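Local coordinates for protein histone-lysine N-methyltransferase, H3 lysine-9 specific SUVH6 (PDB 6A5K) that methylates the histone H3 tail using S-adenosylmethionine as methyl donor and probably binds methylated DNA through its SRA domain, at residues 150-154 / 210-214; 96-100 / 156-161; 63-67 / 106-110; 196-202 / 214-220. The protein carries 1 engineered substitution. One frame throughout, in Å; residues are numbered along the deposited sequence.

Interaction 1 of 4, residues 150-154 / 210-214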
loop_
_atom_site.group_PDB
_atom_site.type_symbol
_atom_site.label_atom_id
_atom_site.label_comp_id
_atom_site.label_asym_id
_atom_site.label_seq_id
_atom_site.Cartn_x
_atom_site.Cartn_y
_atom_site.Cartn_z
ATOM N N GLU A 150 -27.872 22.911 -23.023
ATOM C CA GLU A 150 -27.023 21.855 -22.485
ATOM C C GLU A 150 -27.719 21.117 -21.348
ATOM O O GLU A 150 -27.084 20.704 -20.376
ATOM C CB GLU A 150 -25.690 22.432 -22.009
ATOM C CG GLU A 150 -24.995 23.290 -23.054
ATOM C CD GLU A 150 -24.118 24.363 -22.442
ATOM O OE1 GLU A 150 -24.418 24.804 -21.312
ATOM O OE2 GLU A 150 -23.132 24.765 -23.092
ATOM N N ASP A 151 -29.036 20.973 -21.473
ATOM C CA ASP A 151 -29.814 20.161 -20.549
ATOM C C ASP A 151 -29.365 18.711 -20.633
ATOM O O ASP A 151 -29.183 18.176 -21.726
ATOM C CB ASP A 151 -31.311 20.254 -20.862
ATOM C CG ASP A 151 -31.896 21.615 -20.542
ATOM O OD1 ASP A 151 -31.121 22.577 -20.381
ATOM O OD2 ASP A 151 -33.137 21.721 -20.457
ATOM N N GLN A 152 -29.179 18.072 -19.484
ATOM C CA GLN A 152 -28.948 16.638 -19.475
ATOM C C GLN A 152 -30.212 15.927 -19.942
ATOM O O GLN A 152 -31.328 16.408 -19.725
ATOM C CB GLN A 152 -28.528 16.155 -18.087
ATOM C CG GLN A 152 -27.210 16.751 -17.612
ATOM C CD GLN A 152 -26.704 16.102 -16.343
ATOM O OE1 GLN A 152 -27.422 15.342 -15.691
ATOM N NE2 GLN A 152 -25.453 16.384 -15.992
ATOM N N LYS A 153 -30.034 14.794 -20.610
ATOM C CA LYS A 153 -31.152 14.009 -21.114
ATOM C C LYS A 153 -31.238 12.693 -20.357
ATOM O O LYS A 153 -30.230 12.199 -19.848
ATOM C CB LYS A 153 -30.994 13.743 -22.612
ATOM C CG LYS A 153 -31.895 14.576 -23.522
ATOM C CD LYS A 153 -32.303 15.895 -22.892
ATOM C CE LYS A 153 -33.279 16.642 -23.787
ATOM N NZ LYS A 153 -33.549 18.023 -23.298
ATOM N N LEU A 154 -32.436 12.126 -20.271
ATOM C CA LEU A 154 -32.581 10.816 -19.653
ATOM C C LEU A 154 -32.293 9.727 -20.684
ATOM O O LEU A 154 -33.196 9.036 -21.162
ATOM C CB LEU A 154 -33.972 10.640 -19.043
ATOM C CG LEU A 154 -34.014 9.527 -17.993
ATOM C CD1 LEU A 154 -33.142 9.893 -16.797
ATOM C CD2 LEU A 154 -35.442 9.231 -17.557
HETATM N N MSE A 210 -27.590 25.199 -16.245
HETATM C CA MSE A 210 -28.419 24.364 -17.097
HETATM C C MSE A 210 -28.916 23.138 -16.330
HETATM O O MSE A 210 -28.492 22.876 -15.208
HETATM C CB MSE A 210 -27.640 23.948 -18.347
HETATM C CG MSE A 210 -28.471 23.891 -19.617
HETATM SE SE MSE A 210 -29.120 25.616 -20.276
HETATM C CE MSE A 210 -27.621 26.748 -19.746
ATOM N N ASN A 211 -29.810 22.391 -16.962
ATOM C CA ASN A 211 -30.554 21.307 -16.329
ATOM C C ASN A 211 -29.732 20.043 -16.047
ATOM O O ASN A 211 -29.012 19.565 -16.922
ATOM C CB ASN A 211 -31.739 20.972 -17.227
ATOM C CG ASN A 211 -32.884 20.359 -16.481
ATOM O OD1 ASN A 211 -32.788 19.224 -16.031
ATOM N ND2 ASN A 211 -33.984 21.098 -16.349
ATOM N N VAL A 212 -29.839 19.498 -14.832
ATOM C CA VAL A 212 -29.133 18.262 -14.487
ATOM C C VAL A 212 -29.989 17.254 -13.711
ATOM O O VAL A 212 -30.944 17.619 -13.026
ATOM C CB VAL A 212 -27.861 18.540 -13.645
ATOM C CG1 VAL A 212 -26.878 19.416 -14.413
ATOM C CG2 VAL A 212 -28.229 19.170 -12.306
ATOM N N PHE A 213 -29.619 15.983 -13.814
ATOM C CA PHE A 213 -30.265 14.926 -13.044
ATOM C C PHE A 213 -29.489 14.615 -11.773
ATOM O O PHE A 213 -28.257 14.579 -11.779
ATOM C CB PHE A 213 -30.412 13.651 -13.883
ATOM C CG PHE A 213 -31.355 13.795 -15.035
ATOM C CD1 PHE A 213 -30.889 14.136 -16.296
ATOM C CD2 PHE A 213 -32.715 13.602 -14.858
ATOM C CE1 PHE A 213 -31.765 14.273 -17.358
ATOM C CE2 PHE A 213 -33.596 13.740 -15.919
ATOM C CZ PHE A 213 -33.121 14.075 -17.168
ATOM N N LYS A 214 -30.219 14.384 -10.687
ATOM C CA LYS A 214 -29.615 13.974 -9.430
ATOM C C LYS A 214 -30.303 12.709 -8.925
ATOM O O LYS A 214 -31.502 12.529 -9.121
ATOM C CB LYS A 214 -29.705 15.091 -8.392
ATOM C CG LYS A 214 -28.957 16.355 -8.794
ATOM C CD LYS A 214 -28.170 16.930 -7.632
ATOM C CE LYS A 214 -27.318 18.106 -8.077
ATOM N NZ LYS A 214 -26.399 18.566 -6.996
#

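Interaction 2 of 4, residues 96-100 / 156-161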
loop_
_atom_site.group_PDB
_atom_site.type_symbol
_atom_site.label_atom_id
_atom_site.label_comp_id
_atom_site.label_asym_id
_atom_site.label_seq_id
_atom_site.Cartn_x
_atom_site.Cartn_y
_atom_site.Cartn_z
ATOM N N GLY A 96 -18.858 8.767 -15.719
ATOM C CA GLY A 96 -19.163 8.483 -14.329
ATOM C C GLY A 96 -20.063 7.278 -14.123
ATOM O O GLY A 96 -20.045 6.673 -13.057
ATOM N N ILE A 97 -20.852 6.928 -15.134
ATOM C CA ILE A 97 -21.805 5.828 -15.000
ATOM C C ILE A 97 -21.500 4.673 -15.954
ATOM O O ILE A 97 -21.333 4.874 -17.152
ATOM C CB ILE A 97 -23.257 6.291 -15.259
ATOM C CG1 ILE A 97 -23.625 7.459 -14.345
ATOM C CG2 ILE A 97 -24.231 5.133 -15.044
ATOM C CD1 ILE A 97 -24.932 8.136 -14.724
ATOM N N ASP A 98 -21.432 3.467 -15.406
ATOM C CA ASP A 98 -21.314 2.255 -16.195
ATOM C C ASP A 98 -22.580 1.428 -16.006
ATOM O O ASP A 98 -23.149 1.370 -14.892
ATOM C CB ASP A 98 -20.080 1.446 -15.790
ATOM C CG ASP A 98 -19.670 0.427 -16.849
ATOM O OD1 ASP A 98 -20.204 0.481 -17.975
ATOM O OD2 ASP A 98 -18.791 -0.414 -16.561
ATOM N N TYR A 99 -22.989 0.774 -17.088
ATOM C CA TYR A 99 -24.250 0.052 -17.116
ATOM C C TYR A 99 -24.217 -1.163 -18.036
ATOM O O TYR A 99 -23.274 -1.358 -18.808
ATOM C CB TYR A 99 -25.383 0.989 -17.535
ATOM C CG TYR A 99 -25.194 1.670 -18.873
ATOM C CD1 TYR A 99 -24.556 2.903 -18.960
ATOM C CD2 TYR A 99 -25.670 1.094 -20.046
ATOM C CE1 TYR A 99 -24.386 3.535 -20.176
ATOM C CE2 TYR A 99 -25.501 1.720 -21.267
ATOM C CZ TYR A 99 -24.860 2.942 -21.323
ATOM O OH TYR A 99 -24.690 3.575 -22.533
HETATM N N MSE A 100 -25.253 -1.985 -17.943
HETATM C CA MSE A 100 -25.308 -3.207 -18.727
HETATM C C MSE A 100 -26.747 -3.547 -19.069
HETATM O O MSE A 100 -27.681 -3.076 -18.417
HETATM C CB MSE A 100 -24.645 -4.366 -17.973
HETATM C CG MSE A 100 -25.524 -5.036 -16.929
HETATM SE SE MSE A 100 -24.608 -6.470 -15.926
HETATM C CE MSE A 100 -26.210 -7.383 -15.288
ATOM N N THR A 156 -28.821 6.888 -22.074
ATOM C CA THR A 156 -27.601 6.159 -21.706
ATOM C C THR A 156 -27.423 5.953 -20.194
ATOM O O THR A 156 -28.259 5.322 -19.545
ATOM C CB THR A 156 -26.346 6.866 -22.268
ATOM O OG1 THR A 156 -26.318 8.230 -21.831
ATOM C CG2 THR A 156 -26.357 6.837 -23.791
ATOM N N GLY A 157 -26.336 6.486 -19.643
ATOM C CA GLY A 157 -26.027 6.324 -18.230
ATOM C C GLY A 157 -27.101 6.810 -17.271
ATOM O O GLY A 157 -27.483 6.105 -16.331
ATOM N N ASN A 158 -27.593 8.021 -17.499
ATOM C CA ASN A 158 -28.630 8.573 -16.638
ATOM C C ASN A 158 -29.890 7.705 -16.652
ATOM O O ASN A 158 -30.496 7.446 -15.599
ATOM C CB ASN A 158 -28.963 10.005 -17.051
ATOM C CG ASN A 158 -27.830 10.978 -16.752
ATOM O OD1 ASN A 158 -26.941 10.690 -15.947
ATOM N ND2 ASN A 158 -27.863 12.140 -17.395
ATOM N N LEU A 159 -30.271 7.249 -17.844
ATOM C CA LEU A 159 -31.440 6.387 -18.001
ATOM C C LEU A 159 -31.230 5.046 -17.308
ATOM O O LEU A 159 -32.152 4.498 -16.711
ATOM C CB LEU A 159 -31.759 6.166 -19.487
ATOM C CG LEU A 159 -32.964 5.276 -19.807
ATOM C CD1 LEU A 159 -34.240 5.865 -19.218
ATOM C CD2 LEU A 159 -33.115 5.081 -21.304
ATOM N N ALA A 160 -30.011 4.517 -17.385
ATOM C CA ALA A 160 -29.705 3.243 -16.744
ATOM C C ALA A 160 -29.817 3.361 -15.227
ATOM O O ALA A 160 -30.359 2.476 -14.557
ATOM C CB ALA A 160 -28.316 2.768 -17.133
ATOM N N LEU A 161 -29.289 4.458 -14.692
ATOM C CA LEU A 161 -29.336 4.696 -13.256
ATOM C C LEU A 161 -30.789 4.861 -12.811
ATOM O O LEU A 161 -31.183 4.369 -11.752
ATOM C CB LEU A 161 -28.500 5.926 -12.892
ATOM C CG LEU A 161 -27.957 6.101 -11.471
ATOM C CD1 LEU A 161 -27.318 4.823 -10.927
ATOM C CD2 LEU A 161 -26.962 7.262 -11.441
#

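Interaction 3 of 4, residues 63-67 / 106-110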
loop_
_atom_site.group_PDB
_atom_site.type_symbol
_atom_site.label_atom_id
_atom_site.label_comp_id
_atom_site.label_asym_id
_atom_site.label_seq_id
_atom_site.Cartn_x
_atom_site.Cartn_y
_atom_site.Cartn_z
ATOM N N VAL A 63 -16.785 -8.461 -20.302
ATOM C CA VAL A 63 -18.050 -8.651 -19.589
ATOM C C VAL A 63 -18.333 -7.577 -18.541
ATOM O O VAL A 63 -17.416 -7.028 -17.932
ATOM C CB VAL A 63 -18.111 -10.028 -18.883
ATOM C CG1 VAL A 63 -17.995 -11.168 -19.896
ATOM C CG2 VAL A 63 -17.031 -10.139 -17.823
ATOM N N HIS A 64 -19.618 -7.290 -18.345
ATOM C CA HIS A 64 -20.084 -6.425 -17.262
ATOM C C HIS A 64 -20.555 -7.290 -16.102
ATOM O O HIS A 64 -21.116 -8.365 -16.314
ATOM C CB HIS A 64 -21.226 -5.512 -17.727
ATOM C CG HIS A 64 -20.769 -4.240 -18.373
ATOM N ND1 HIS A 64 -20.383 -4.167 -19.689
ATOM C CD2 HIS A 64 -20.652 -2.983 -17.872
ATOM C CE1 HIS A 64 -20.038 -2.920 -19.979
ATOM N NE2 HIS A 64 -20.194 -2.187 -18.893
ATOM N N ILE A 65 -20.329 -6.820 -14.881
ATOM C CA ILE A 65 -20.751 -7.541 -13.682
ATOM C C ILE A 65 -21.758 -6.743 -12.849
ATOM O O ILE A 65 -21.529 -5.571 -12.550
ATOM C CB ILE A 65 -19.539 -7.883 -12.788
ATOM C CG1 ILE A 65 -18.535 -8.743 -13.562
ATOM C CG2 ILE A 65 -19.994 -8.594 -11.520
ATOM C CD1 ILE A 65 -17.225 -8.951 -12.843
ATOM N N LEU A 66 -22.863 -7.379 -12.468
ATOM C CA LEU A 66 -23.809 -6.760 -11.542
ATOM C C LEU A 66 -23.565 -7.246 -10.118
ATOM O O LEU A 66 -23.621 -8.447 -9.847
ATOM C CB LEU A 66 -25.250 -7.055 -11.961
ATOM C CG LEU A 66 -26.348 -6.152 -11.385
ATOM C CD1 LEU A 66 -26.107 -4.691 -11.741
ATOM C CD2 LEU A 66 -27.721 -6.606 -11.876
ATOM N N GLY A 67 -23.287 -6.312 -9.212
ATOM C CA GLY A 67 -23.082 -6.645 -7.815
ATOM C C GLY A 67 -21.617 -6.800 -7.441
ATOM O O GLY A 67 -20.759 -6.073 -7.949
ATOM N N LYS A 106 -31.673 -1.445 -19.462
ATOM C CA LYS A 106 -30.295 -1.351 -19.012
ATOM C C LYS A 106 -30.310 -0.786 -17.607
ATOM O O LYS A 106 -31.111 0.097 -17.303
ATOM C CB LYS A 106 -29.462 -0.474 -19.949
ATOM C CG LYS A 106 -29.259 -1.074 -21.332
ATOM C CD LYS A 106 -28.826 -0.023 -22.339
ATOM C CE LYS A 106 -28.572 -0.645 -23.711
ATOM N NZ LYS A 106 -28.330 0.383 -24.763
ATOM N N VAL A 107 -29.453 -1.320 -16.744
ATOM C CA VAL A 107 -29.334 -0.811 -15.389
ATOM C C VAL A 107 -27.884 -0.463 -15.134
ATOM O O VAL A 107 -26.987 -1.043 -15.749
ATOM C CB VAL A 107 -29.816 -1.825 -14.331
ATOM C CG1 VAL A 107 -31.301 -2.132 -14.519
ATOM C CG2 VAL A 107 -28.970 -3.102 -14.372
ATOM N N ALA A 108 -27.654 0.494 -14.242
ATOM C CA ALA A 108 -26.290 0.863 -13.887
ATOM C C ALA A 108 -25.590 -0.282 -13.173
ATOM O O ALA A 108 -26.200 -0.998 -12.378
ATOM C CB ALA A 108 -26.280 2.100 -13.015
ATOM N N THR A 109 -24.302 -0.445 -13.450
ATOM C CA THR A 109 -23.498 -1.420 -12.735
ATOM C C THR A 109 -22.599 -0.711 -11.735
ATOM O O THR A 109 -22.322 -1.232 -10.651
ATOM C CB THR A 109 -22.633 -2.245 -13.686
ATOM O OG1 THR A 109 -21.893 -1.353 -14.530
ATOM C CG2 THR A 109 -23.510 -3.164 -14.546
ATOM N N SER A 110 -22.128 0.478 -12.101
ATOM C CA SER A 110 -21.203 1.171 -11.203
ATOM C C SER A 110 -21.153 2.660 -11.478
ATOM O O SER A 110 -21.383 3.087 -12.598
ATOM C CB SER A 110 -19.795 0.579 -11.321
ATOM O OG SER A 110 -19.295 0.755 -12.633
HETATM O O HOH W 1 -23.589 -3.492 -9.564
#

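Interaction 4 of 4, residues 196-202 / 214-220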
loop_
_atom_site.group_PDB
_atom_site.type_symbol
_atom_site.label_atom_id
_atom_site.label_comp_id
_atom_site.label_asym_id
_atom_site.label_seq_id
_atom_site.Cartn_x
_atom_site.Cartn_y
_atom_site.Cartn_z
ATOM N N TYR A 196 -24.904 -0.209 -3.448
ATOM C CA TYR A 196 -25.982 0.707 -3.103
ATOM C C TYR A 196 -27.224 0.396 -3.932
ATOM O O TYR A 196 -27.136 -0.245 -4.982
ATOM C CB TYR A 196 -25.566 2.163 -3.349
ATOM C CG TYR A 196 -24.582 2.748 -2.356
ATOM C CD1 TYR A 196 -24.932 3.843 -1.575
ATOM C CD2 TYR A 196 -23.297 2.221 -2.215
ATOM C CE1 TYR A 196 -24.039 4.396 -0.669
ATOM C CE2 TYR A 196 -22.397 2.765 -1.313
ATOM C CZ TYR A 196 -22.769 3.852 -0.546
ATOM O OH TYR A 196 -21.880 4.397 0.354
ATOM N N LEU A 197 -28.375 0.863 -3.458
ATOM C CA LEU A 197 -29.596 0.832 -4.246
ATOM C C LEU A 197 -29.970 2.260 -4.613
ATOM O O LEU A 197 -29.753 3.180 -3.825
ATOM C CB LEU A 197 -30.738 0.161 -3.479
ATOM C CG LEU A 197 -30.594 -1.338 -3.185
ATOM C CD1 LEU A 197 -31.754 -1.847 -2.339
ATOM C CD2 LEU A 197 -30.487 -2.142 -4.475
ATOM N N VAL A 198 -30.525 2.448 -5.806
ATOM C CA VAL A 198 -30.997 3.768 -6.211
ATOM C C VAL A 198 -32.472 3.927 -5.813
ATOM O O VAL A 198 -33.319 3.120 -6.193
ATOM C CB VAL A 198 -30.824 3.992 -7.730
ATOM C CG1 VAL A 198 -30.853 5.477 -8.051
ATOM C CG2 VAL A 198 -29.502 3.367 -8.214
ATOM N N GLU A 199 -32.767 4.967 -5.042
ATOM C CA GLU A 199 -34.090 5.137 -4.443
ATOM C C GLU A 199 -34.984 6.091 -5.225
ATOM O O GLU A 199 -36.186 5.861 -5.358
ATOM C CB GLU A 199 -33.957 5.634 -3.000
ATOM C CG GLU A 199 -33.272 4.654 -2.067
ATOM C CD GLU A 199 -33.289 5.116 -0.623
ATOM O OE1 GLU A 199 -33.201 6.339 -0.385
ATOM O OE2 GLU A 199 -33.394 4.254 0.277
ATOM N N LYS A 200 -34.400 7.171 -5.728
ATOM C CA LYS A 200 -35.172 8.165 -6.464
ATOM C C LYS A 200 -34.255 9.071 -7.259
ATOM O O LYS A 200 -33.048 9.124 -7.013
ATOM C CB LYS A 200 -36.027 9.007 -5.510
ATOM C CG LYS A 200 -35.217 9.889 -4.572
ATOM C CD LYS A 200 -36.130 10.727 -3.673
ATOM C CE LYS A 200 -35.344 11.420 -2.567
ATOM N NZ LYS A 200 -36.239 12.186 -1.645
ATOM N N TYR A 201 -34.831 9.780 -8.220
ATOM C CA TYR A 201 -34.080 10.797 -8.929
ATOM C C TYR A 201 -34.939 12.033 -9.149
ATOM O O TYR A 201 -36.167 11.997 -9.036
ATOM C CB TYR A 201 -33.544 10.261 -10.260
ATOM C CG TYR A 201 -34.538 10.236 -11.397
ATOM C CD1 TYR A 201 -34.527 11.225 -12.367
ATOM C CD2 TYR A 201 -35.471 9.216 -11.512
ATOM C CE1 TYR A 201 -35.430 11.212 -13.413
ATOM C CE2 TYR A 201 -36.376 9.190 -12.556
ATOM C CZ TYR A 201 -36.349 10.191 -13.503
ATOM O OH TYR A 201 -37.242 10.176 -14.544
ATOM N N TRP A 202 -34.283 13.141 -9.440
ATOM C CA TRP A 202 -35.000 14.360 -9.730
ATOM C C TRP A 202 -34.176 15.203 -10.667
ATOM O O TRP A 202 -33.058 14.857 -11.023
ATOM C CB TRP A 202 -35.329 15.131 -8.449
ATOM C CG TRP A 202 -34.135 15.584 -7.672
ATOM C CD1 TRP A 202 -33.534 16.806 -7.736
ATOM C CD2 TRP A 202 -33.401 14.826 -6.700
ATOM N NE1 TRP A 202 -32.474 16.860 -6.864
ATOM C CE2 TRP A 202 -32.369 15.658 -6.216
ATOM C CE3 TRP A 202 -33.523 13.531 -6.187
ATOM C CZ2 TRP A 202 -31.457 15.233 -5.250
ATOM C CZ3 TRP A 202 -32.613 13.109 -5.224
ATOM C CH2 TRP A 202 -31.594 13.960 -4.766
ATOM N N LYS A 214 -30.219 14.384 -10.687
ATOM C CA LYS A 214 -29.615 13.974 -9.430
ATOM C C LYS A 214 -30.303 12.709 -8.925
ATOM O O LYS A 214 -31.502 12.529 -9.121
ATOM C CB LYS A 214 -29.705 15.091 -8.392
ATOM C CG LYS A 214 -28.957 16.355 -8.794
ATOM C CD LYS A 214 -28.170 16.930 -7.632
ATOM C CE LYS A 214 -27.318 18.106 -8.077
ATOM N NZ LYS A 214 -26.399 18.566 -6.996
ATOM N N PHE A 215 -29.533 11.841 -8.277
ATOM C CA PHE A 215 -30.001 10.527 -7.851
ATOM C C PHE A 215 -29.685 10.336 -6.374
ATOM O O PHE A 215 -28.611 10.719 -5.918
ATOM C CB PHE A 215 -29.329 9.411 -8.676
ATOM C CG PHE A 215 -29.542 9.532 -10.163
ATOM C CD1 PHE A 215 -28.754 10.389 -10.924
ATOM C CD2 PHE A 215 -30.513 8.773 -10.803
ATOM C CE1 PHE A 215 -28.941 10.497 -12.293
ATOM C CE2 PHE A 215 -30.708 8.872 -12.172
ATOM C CZ PHE A 215 -29.923 9.739 -12.918
ATOM N N GLN A 216 -30.607 9.749 -5.621
ATOM C CA GLN A 216 -30.296 9.387 -4.244
ATOM C C GLN A 216 -30.081 7.885 -4.138
ATOM O O GLN A 216 -30.931 7.105 -4.547
ATOM C CB GLN A 216 -31.405 9.831 -3.284
ATOM C CG GLN A 216 -31.216 9.316 -1.868
ATOM C CD GLN A 216 -32.242 9.868 -0.909
ATOM O OE1 GLN A 216 -32.278 11.069 -0.652
ATOM N NE2 GLN A 216 -33.084 8.997 -0.373
ATOM N N LEU A 217 -28.936 7.491 -3.596
ATOM C CA LEU A 217 -28.620 6.085 -3.380
ATOM C C LEU A 217 -28.473 5.803 -1.891
ATOM O O LEU A 217 -28.057 6.672 -1.126
ATOM C CB LEU A 217 -27.336 5.686 -4.112
ATOM C CG LEU A 217 -27.299 5.780 -5.641
ATOM C CD1 LEU A 217 -27.039 7.210 -6.105
ATOM C CD2 LEU A 217 -26.263 4.825 -6.228
ATOM N N ARG A 218 -28.817 4.585 -1.485
ATOM C CA ARG A 218 -28.666 4.175 -0.094
ATOM C C ARG A 218 -27.908 2.853 -0.018
ATOM O O ARG A 218 -28.204 1.904 -0.748
ATOM C CB ARG A 218 -30.029 4.054 0.601
ATOM C CG ARG A 218 -29.927 3.720 2.084
ATOM C CD ARG A 218 -31.305 3.557 2.726
ATOM N NE ARG A 218 -32.121 4.762 2.593
ATOM C CZ ARG A 218 -32.157 5.745 3.487
ATOM N NH1 ARG A 218 -31.417 5.674 4.585
ATOM N NH2 ARG A 218 -32.930 6.803 3.282
ATOM N N ARG A 219 -26.930 2.808 0.875
ATOM C CA ARG A 219 -26.063 1.648 1.006
ATOM C C ARG A 219 -26.828 0.422 1.491
ATOM O O ARG A 219 -27.626 0.501 2.424
ATOM C CB ARG A 219 -24.913 1.966 1.959
ATOM C CG ARG A 219 -23.699 1.070 1.799
ATOM C CD ARG A 219 -22.521 1.666 2.540
ATOM N NE ARG A 219 -21.275 0.958 2.273
ATOM C CZ ARG A 219 -20.654 0.176 3.152
ATOM N NH1 ARG A 219 -21.161 -0.006 4.364
ATOM N NH2 ARG A 219 -19.516 -0.417 2.823
ATOM N N ILE A 220 -26.587 -0.711 0.842
ATOM C CA ILE A 220 -27.224 -1.962 1.234
ATOM C C ILE A 220 -26.679 -2.439 2.579
ATOM O O ILE A 220 -25.471 -2.556 2.751
ATOM C CB ILE A 220 -27.016 -3.048 0.158
ATOM C CG1 ILE A 220 -27.766 -2.664 -1.123
ATOM C CG2 ILE A 220 -27.467 -4.414 0.663
ATOM C CD1 ILE A 220 -27.376 -3.494 -2.316
#

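Interaction 1 of 4, residues 150-154 / 210-214
With Q152 CG anti to its carbonyl carbon (chi1 -63°) and the chain extended beyond it (chi2 -171°), the Q152 side chain crosses V212 obliquely and sets OE1 before F213 N. F213 N donates to Q152 OE1 at 3.0 Å in an almost straight bond (178° at the hydrogen), approaching from above the amide carbonyl plane. The main chain of the same glutamine is held as well, Q152 N donating to N211 O at 3.0 Å. These two bonds tie the loop ahead of helix 156-167 to the start of strand 211-219 in the curved sheet of the SRA domain, with loop and strand running in nearly the same direction. Q152 NE2 passes V212 CG1 at 3.7 Å and makes a weak hydrogen bond to G131 O. The F213 ring packs against the loop: L154 CD1 sits over one of its faces in a CH-pi contact, 4.2 Å from the centroid, and F213 CD1 meets Q152 CB at 3.6 Å. At the more exposed end, D151 CG packs on N211 CB at 3.4 Å, while N211 OD1 is engaged by Q203. The selenomethionine M210 crosses the D151 and E150 side chains at about a right angle.

Interaction 2 of 4, residues 96-100 / 156-161
Y99 and I97, alternate residues of strand 97-102, face the first turns of helix 156-167 and share out its surface. Y99 CB rests on A160 CB at 3.5 Å. Its ring then runs back along the helix: CE1 comes within 3.6 Å of G157 N, T156 O lies over one face, and the hydroxyl ends beside T156 CB at 3.7 Å. This course follows from a first torsion that sets Y99 CG between the backbone N and the carbonyl carbon (chi1 57°). An alanine here would strip the ring from G157 and T156, and is likely to open a gap along the start of the helix. I97 packs on the same turns, its CD1 touching N158 OD1 at 3.5 Å and L161 CD2 at 4.0 Å, and its CG2 lying 3.6 Å from G157 O. Strand and helix can come this close because G157 has no side chain; a beta carbon there would fall only 3.1 Å from I97 CB.

Further out, N158 OD1 accepts a hydrogen bond from Q132 N, which fixes the amide that I97 touches. Y129 of strand 126-130 packs on both I97 and L161, and F215 of strand 211-219 also meets L161. D98, pointing away from the helix, accepts a hydrogen bond from K91 N. Segment axes approach to 7.8 Å and cross at 67°, joined without a hydrogen bond: van der Waals packing of strand side chains on the helix backbone, as expected where a helix lies on the curved sheet of the SRA domain, a member of the PUA-like clan.

Interaction 3 of 4, residues 63-67 / 106-110
T109 O receives a 2.8 Å hydrogen bond from water 1, and the same water accepts one of 2.9 Å from G67 N. This single bridge is the polar link between the loop 63-67 and strand 105-113, since no direct hydrogen bond joins them. Beside it the T109 side chain faces the loop, with CB 3.7 Å from I65 O. R172 NH1 of strand 171-176 donates to both I65 O and G67 O, also binding the loop to the sheet. T109 belongs to a classic beta bulge of the SRA sheet, in which T109 and S110 together face D98 of the adjoining strand. D98 also organises the neighbouring side chains: its OD1 accepts from H64 NE2, while its backbone O takes a weak hydrogen bond from T109 OG1. The H64 ring, held by D98, turns an edge to the threonine, with OG1 near the ring plane and 3.9 Å from H64 CD2. L66, its CG anti to the backbone N (chi1 -161°), sends CD1 to the strand, 3.7 Å from A108 O and 4.2 Å from V107 CG2. At G67 the backbone angles would press a side chain against the L66 carbonyl oxygen, so a residue with a beta carbon would be strained there.

Interaction 4 of 4, residues 196-202 / 214-220
Y196 CB lies 3.7 Å from R218 O, and from there the ring extends over the backbone and stem of R219. CD1 meets R219 N at 3.3 Å; R219 CB sits over a ring face, 3.9 Å from the centroid, in a CH-pi contact; and the hydroxyl finishes beside R219 CD at 3.6 Å. The guanidinium lies beyond the ring, where D193 O and P224 O take up its NE and NH2. A serine in place of Y196 would probably uncover the aliphatic stem of R219 and let it shift. The pair belongs to the antiparallel beta hairpin of strands 190-205 and 211-219 in the SRA sheet, with V198, L217 and F215 on the same face, V198 and F215 meeting helix 156-167. A beta bulge at E199 shifts the register by one residue and leaves K200 N buried without a partner. E199, extended beyond CG (chi2 -174°), spreads its carboxylate between Q216 and R218: OE1 accepts from Q216 NE2 at 2.7 Å, nearly along its C-O axis, and OE2 forms a salt bridge with R218 NE, also at 2.7 Å, on its syn side but tilted from the carboxylate plane, with OE2 in the guanidinium plane. D125 holds R218 NH1. K214 CB sits over the W202 five-membered ring, 3.8 Å from its centroid, whereas the Y201 and F215 rings lie slid apart and barely overlap.

Overall arrangement
All four contacts belong to the SRA domain and reach one curved sheet. Interaction 2 is the most buried and has no hydrogen bond between its segments; interactions 1, 3 and 4 are partly buried and polar: backbone and glutamine bonds in 1, one water bridge in 3, strand pairing plus a salt bridge in 4. Interactions 1 and 4 share K214 and strand 211-219, one fastening a loop to its start, the other pairing it with strand 190-205. Helix 156-167 connects interaction 2 to both: N158 approaches F213, and L161 packs against V198. Interactions 2 and 3 join through neighbouring strands 97-102 and 105-113. Interactions 1 and 3, with centres about 22 Å apart, do not touch.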